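Local atomic coordinates of peptidase S8 and S53, subtilisin, kexin, sedolisin (Mycobacterium smegmatis, PDB entry 4KG7), a protein that probably cleaves peptide bonds as a subtilisin-like serine endopeptidase, the mycosin MycP3 of the mycobacterial ESX-3 type VII secretion system. Residues 166-170 with 171-175; 274-277 with 278-282; 342-345 with 346-350. All coordinates share one frame; numbering follows the deposited sequence.

Contact 1: 166-170 with 171-175; sequences VRAAD and MGARV
The guanidinium of Arg-167 is approached obliquely by the sulfur of Met-171. The two side chains slant across one another, with Arg-167 CG 4.2 Å from Met-171 SD. Arg-167 runs out extended from CG to NE, which carries its charged end past the methionine to the carbonyl oxygens of Gly-88 and Gly-18. Met-171 has CG beside its own backbone N (chi1 -71°), and this brings that methylene to 3.2 Å from Arg-167 O.

In the backbone, the helix ends in a Schellman motif, a worked example of how a glycine at positive phi closes a helix. Met-171 N still gives an ordinary helical bond to Arg-167 O. One step on, Gly-172 turns the chain, and Ala-173 N reaches back to Ala-168 O at 3.2 Å. Gly-172 N binds Ala-169 O at 3.0 Å, but from above the carbonyl plane, 61° out of it. That same oxygen lies 2.8 Å from a water, which also lies 2.8 Å from Ala-173 O and spans the turn. Ala-173 CB meets Ala-168 CB at 4.4 Å.

Helix 150-170 thus hands over to strand 175-178, with Ala-168 and Ala-173 both resting on Ala-70 of strand 68-73, Met-171 on Ile-131 of strand 129-134, and Ala-169 on Ala-202 of helix 193-205.

Contact 2: 274-277 with 278-282; sequences FTMA and GPWVG
Met-276 and Trp-280 meet through apolar atoms first. The methionine side chain is fully extended, CG anti to the backbone N (chi1 -178°), and this stretches its terminal methyl to the rim of the indole. Met-276 CE lies 4.2 Å from Trp-280 CZ2, near the ring plane, so the contact is made at the edge of the tryptophan. The CG2 methyl of Val-281 also stands 4.0 Å from the carbonyl oxygen Met-276 O, a van der Waals contact.

Aliphatic carbons over the indole face form the second kind of interaction. One face is covered by Gly-278 CA, 3.7 Å above the plane, and by Pro-279 CD at a similar height, both displaced toward the rim. The Trp-280 side chain (chi1 43°) folds back over the two residues before it. Gly-278, without a side chain, lets its CA lie directly against the ring face.

The polar part is carried by a single water. It accepts from Trp-280 NE1 at 2.8 Å, lying in the plane of the ring, and donates to Met-276 O at 2.9 Å. Both buried polar atoms are thus satisfied, and the water ties the indole's rotation to the backbone four residues earlier. A type I beta turn from Gly-278 to Val-281 shapes the loop, although its closing bond, Val-281 N to Gly-278 O at 3.3 Å, is weak.

The segment leads into strand 281-286, an outermost strand of the parallel sheet of this subtilisin fold. Met-276 and Trp-280 both touch Ser-250 of strand 248-251, Trp-243 meets the indole edge-to-face, and Trp-280 and Val-281 pack on Ser-261 of the neighbouring strand 259-265.

Contact 3: 342-345 with 346-350; sequences RQVV and HRLTT
Val-344 and Leu-348 stand next to each other, one turn apart, on an alpha helix, residues 341-350 of the subtilisin fold, where four successive i to i+4 bonds illustrate the rule that a helix satisfies the backbone of its interior. His-346 N donates to Arg-342 O at 3.0 Å, Arg-347 N to Gln-343 O, Leu-348 N to Val-344 O, and Thr-349 N to Val-345 O at 2.9 Å. Thr-349 OG1 lies 3.2 Å from Val-345 O, a possible second donor to that oxygen, though where its proton goes is not settled.

The polar ends of Gln-343 and Arg-347 find partners beyond the two segments. Gln-343 OE1 accepts from the amide of Thr-340, just before the helix begins. Arg-347 bends at chi3 (-81°) and gives NH1 to the carbonyl oxygens of Ala-373 and Trp-376, while its guanidinium makes a cation-pi contact with Phe-336. These bonds join the helix to the C-terminal end of the chain.

The apolar flank faces inward. Val-344 rests on Val-332 of helix 318-335 and on Val-209 of strand 209-213, and Leu-348 packs against Val-328 and against Leu-260 of strand 259-265.

Within the turn itself, Val-344 and Leu-348 point the same way. Leu-348 CG sits 3.3 Å from Val-344 O, and the branches meet where Val-344 CG1 comes to 4.2 Å from Leu-348 CD1.

The three contacts follow one another along the chain without overlapping, all within the subtilase domain. Contact 1 leads from helix 150-170 into strand 175-178, in the middle of the seven-stranded parallel sheet, whereas contact 2 opens strand 281-286 at one border of it. Their centres are about 26 Å apart, on opposite sides of the chain's centre. Contact 3 lies about 19 Å from contact 1 and 18 Å from contact 2, centre to centre. It touches only contact 2, where Gly-282 O packs 3.6 Å from Thr-349 CG2. Contacts 1 and 2 thus each lead into a strand, and contact 3 lies on helix 341-350 packed against the sheet, in the fold carrying the predicted charge-relay residues Asp-73, His-104 and Ser-319.

Contact 1: 166-170 with 171-175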
# COMPACT_ATOMS: atom_id res chain seq x y z
N VAL A 166 -13.20 -6.69 0.67
CA VAL A 166 -13.97 -7.91 0.80
C VAL A 166 -13.64 -8.87 -0.33
O VAL A 166 -13.46 -10.06 -0.10
CB VAL A 166 -15.46 -7.61 0.84
CG1 VAL A 166 -16.24 -8.91 0.74
CG2 VAL A 166 -15.77 -6.85 2.11
N ARG A 167 -13.60 -8.37 -1.56
CA ARG A 167 -13.28 -9.22 -2.72
C ARG A 167 -11.90 -9.87 -2.58
O ARG A 167 -11.77 -11.07 -2.78
CB ARG A 167 -13.37 -8.39 -3.99
CG ARG A 167 -13.24 -9.16 -5.28
CD ARG A 167 -13.31 -8.21 -6.46
NE ARG A 167 -13.43 -8.95 -7.72
CZ ARG A 167 -14.55 -9.53 -8.18
NH1 ARG A 167 -15.72 -9.39 -7.54
NH2 ARG A 167 -14.54 -10.19 -9.35
N ALA A 168 -10.91 -9.10 -2.18
CA ALA A 168 -9.56 -9.62 -1.99
C ALA A 168 -9.55 -10.73 -0.95
O ALA A 168 -8.95 -11.77 -1.15
CB ALA A 168 -8.63 -8.51 -1.56
N ALA A 169 -10.18 -10.47 0.19
CA ALA A 169 -10.22 -11.47 1.27
C ALA A 169 -10.91 -12.72 0.81
O ALA A 169 -10.43 -13.83 1.06
CB ALA A 169 -10.92 -10.90 2.50
N ASP A 170 -12.04 -12.57 0.13
CA ASP A 170 -12.81 -13.73 -0.30
C ASP A 170 -12.12 -14.51 -1.39
O ASP A 170 -12.38 -15.71 -1.53
CB ASP A 170 -14.22 -13.32 -0.73
CG ASP A 170 -15.08 -13.00 0.44
OD1 ASP A 170 -14.68 -13.27 1.60
OD2 ASP A 170 -16.20 -12.48 0.21
N MET A 171 -11.25 -13.86 -2.16
CA MET A 171 -10.38 -14.55 -3.14
C MET A 171 -9.18 -15.28 -2.51
O MET A 171 -8.41 -15.93 -3.24
CB MET A 171 -9.91 -13.57 -4.22
CG MET A 171 -11.02 -13.14 -5.17
SD MET A 171 -10.42 -12.00 -6.42
CE MET A 171 -9.59 -13.13 -7.53
N GLY A 172 -9.04 -15.22 -1.20
CA GLY A 172 -8.02 -15.98 -0.49
C GLY A 172 -6.73 -15.23 -0.19
O GLY A 172 -5.74 -15.84 0.22
N ALA A 173 -6.72 -13.93 -0.40
CA ALA A 173 -5.55 -13.14 -0.06
C ALA A 173 -5.18 -13.26 1.40
O ALA A 173 -6.03 -13.05 2.27
CB ALA A 173 -5.78 -11.67 -0.39
N ARG A 174 -3.90 -13.57 1.63
CA ARG A 174 -3.27 -13.63 2.93
C ARG A 174 -2.72 -12.27 3.38
O ARG A 174 -2.55 -12.02 4.57
CB ARG A 174 -2.10 -14.62 2.85
CG ARG A 174 -2.52 -16.05 2.59
CD ARG A 174 -2.86 -16.73 3.90
NE ARG A 174 -1.65 -17.26 4.52
CZ ARG A 174 -1.54 -17.73 5.76
NH1 ARG A 174 -2.56 -17.72 6.59
NH2 ARG A 174 -0.36 -18.21 6.17
N VAL A 175 -2.38 -11.44 2.40
CA VAL A 175 -1.88 -10.09 2.62
C VAL A 175 -2.64 -9.25 1.63
O VAL A 175 -2.81 -9.67 0.47
CB VAL A 175 -0.35 -9.98 2.37
CG1 VAL A 175 0.15 -8.57 2.60
CG2 VAL A 175 0.42 -10.97 3.24
O HOH W 1 -8.36 -14.44 2.77

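Contact 2: 274-277 with 278-282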
# COMPACT_ATOMS: atom_id res chain seq x y z
N PHE A 274 8.75 13.67 3.10
CA PHE A 274 7.34 13.74 2.67
C PHE A 274 6.40 12.81 3.43
O PHE A 274 5.21 12.81 3.19
CB PHE A 274 7.26 13.42 1.17
CG PHE A 274 7.88 12.11 0.80
CD1 PHE A 274 7.19 10.91 1.02
CD2 PHE A 274 9.19 12.04 0.35
CE1 PHE A 274 7.79 9.70 0.72
CE2 PHE A 274 9.78 10.82 0.03
CZ PHE A 274 9.08 9.64 0.22
N THR A 275 6.91 12.01 4.35
CA THR A 275 6.03 10.99 4.96
C THR A 275 5.00 11.67 5.86
O THR A 275 5.35 12.53 6.67
CB THR A 275 6.83 9.85 5.61
OG1 THR A 275 6.04 8.64 5.62
CG2 THR A 275 7.28 10.18 7.01
N MET A 276 3.73 11.27 5.72
CA MET A 276 2.65 11.96 6.45
C MET A 276 2.58 11.48 7.89
O MET A 276 2.32 10.30 8.13
CB MET A 276 1.31 11.70 5.79
CG MET A 276 0.15 12.42 6.46
SD MET A 276 -1.37 12.01 5.60
CE MET A 276 -2.57 12.52 6.82
N ALA A 277 2.70 12.39 8.85
CA ALA A 277 2.63 12.02 10.26
C ALA A 277 1.20 11.76 10.67
O ALA A 277 0.30 12.51 10.32
CB ALA A 277 3.17 13.12 11.13
N GLY A 278 0.99 10.70 11.43
CA GLY A 278 -0.31 10.46 12.03
C GLY A 278 -0.18 9.45 13.16
O GLY A 278 0.78 8.66 13.18
N PRO A 279 -1.18 9.40 14.04
CA PRO A 279 -1.14 8.54 15.25
C PRO A 279 -1.35 7.06 14.95
O PRO A 279 -1.18 6.24 15.85
CB PRO A 279 -2.31 9.08 16.09
CG PRO A 279 -3.26 9.59 15.07
CD PRO A 279 -2.40 10.23 14.01
N TRP A 280 -1.67 6.75 13.70
CA TRP A 280 -1.92 5.39 13.22
C TRP A 280 -0.69 4.70 12.66
O TRP A 280 -0.71 3.49 12.45
CB TRP A 280 -3.05 5.42 12.16
CG TRP A 280 -2.87 6.53 11.22
CD1 TRP A 280 -1.93 6.65 10.23
CD2 TRP A 280 -3.61 7.76 11.22
NE1 TRP A 280 -2.05 7.88 9.62
CE2 TRP A 280 -3.07 8.58 10.21
CE3 TRP A 280 -4.68 8.23 11.97
CZ2 TRP A 280 -3.58 9.85 9.93
CZ3 TRP A 280 -5.17 9.50 11.69
CH2 TRP A 280 -4.62 10.30 10.70
N VAL A 281 0.38 5.46 12.37
CA VAL A 281 1.55 4.90 11.66
C VAL A 281 2.20 3.83 12.54
O VAL A 281 2.51 4.08 13.72
CB VAL A 281 2.57 5.95 11.23
CG1 VAL A 281 3.72 5.27 10.49
CG2 VAL A 281 1.90 6.97 10.31
N GLY A 282 2.40 2.64 11.98
CA GLY A 282 2.89 1.48 12.72
C GLY A 282 4.29 0.97 12.39
O GLY A 282 4.94 0.31 13.20
O HOH W 2 -0.37 9.36 7.92

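Contact 3: 342-345 with 346-350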
# COMPACT_ATOMS: atom_id res chain seq x y z
N ARG A 342 -2.89 -11.04 13.34
CA ARG A 342 -2.44 -10.19 14.47
C ARG A 342 -1.02 -10.59 14.87
O ARG A 342 -0.19 -9.73 15.19
CB ARG A 342 -3.33 -10.31 15.69
CG ARG A 342 -4.72 -9.73 15.56
CD ARG A 342 -5.48 -10.02 16.81
NE ARG A 342 -6.74 -9.33 16.99
CZ ARG A 342 -7.93 -9.92 17.12
NH1 ARG A 342 -8.07 -11.23 17.06
NH2 ARG A 342 -8.98 -9.16 17.36
N GLN A 343 -0.74 -11.89 14.88
CA GLN A 343 0.60 -12.37 15.26
C GLN A 343 1.63 -11.89 14.24
O GLN A 343 2.73 -11.52 14.62
CB GLN A 343 0.64 -13.89 15.38
CG GLN A 343 -0.03 -14.42 16.62
CD GLN A 343 -0.08 -15.94 16.64
OE1 GLN A 343 -0.68 -16.56 15.76
NE2 GLN A 343 0.51 -16.55 17.66
N VAL A 344 1.26 -11.86 12.96
CA VAL A 344 2.18 -11.44 11.93
C VAL A 344 2.49 -9.96 12.06
O VAL A 344 3.66 -9.56 11.99
CB VAL A 344 1.62 -11.74 10.51
CG1 VAL A 344 2.48 -11.10 9.43
CG2 VAL A 344 1.51 -13.24 10.28
N VAL A 345 1.46 -9.15 12.30
CA VAL A 345 1.67 -7.72 12.49
C VAL A 345 2.56 -7.48 13.72
O VAL A 345 3.48 -6.69 13.69
CB VAL A 345 0.32 -6.97 12.56
CG1 VAL A 345 0.54 -5.53 13.05
CG2 VAL A 345 -0.36 -6.99 11.20
N HIS A 346 2.30 -8.17 14.82
CA HIS A 346 3.12 -8.06 16.02
C HIS A 346 4.58 -8.40 15.73
O HIS A 346 5.50 -7.71 16.17
CB HIS A 346 2.56 -8.99 17.11
CG HIS A 346 3.36 -9.00 18.38
ND1 HIS A 346 3.20 -8.06 19.37
CD2 HIS A 346 4.32 -9.84 18.81
CE1 HIS A 346 4.01 -8.34 20.37
NE2 HIS A 346 4.73 -9.40 20.04
N ARG A 347 4.80 -9.45 14.98
CA ARG A 347 6.15 -9.86 14.63
C ARG A 347 6.85 -8.77 13.81
O ARG A 347 8.04 -8.50 13.98
CB ARG A 347 6.04 -11.18 13.88
CG ARG A 347 7.31 -11.77 13.36
CD ARG A 347 7.07 -13.21 12.93
NE ARG A 347 7.07 -14.14 14.06
CZ ARG A 347 8.15 -14.76 14.54
NH1 ARG A 347 9.36 -14.56 14.02
NH2 ARG A 347 8.01 -15.57 15.58
N LEU A 348 6.12 -8.18 12.86
CA LEU A 348 6.71 -7.15 12.01
C LEU A 348 7.07 -5.93 12.84
O LEU A 348 8.16 -5.34 12.68
CB LEU A 348 5.73 -6.78 10.91
CG LEU A 348 5.51 -7.85 9.84
CD1 LEU A 348 4.40 -7.44 8.92
CD2 LEU A 348 6.77 -8.12 9.04
N THR A 349 6.15 -5.49 13.69
CA THR A 349 6.40 -4.26 14.44
C THR A 349 7.40 -4.46 15.58
O THR A 349 8.24 -3.61 15.82
CB THR A 349 5.13 -3.60 14.97
OG1 THR A 349 4.45 -4.51 15.86
CG2 THR A 349 4.20 -3.20 13.86
N THR A 350 7.33 -5.59 16.27
CA THR A 350 8.21 -5.78 17.44
C THR A 350 9.66 -5.99 17.03
O THR A 350 10.57 -5.78 17.84
CB THR A 350 7.72 -6.97 18.30
OG1 THR A 350 7.87 -8.18 17.58
CG2 THR A 350 6.31 -6.79 18.69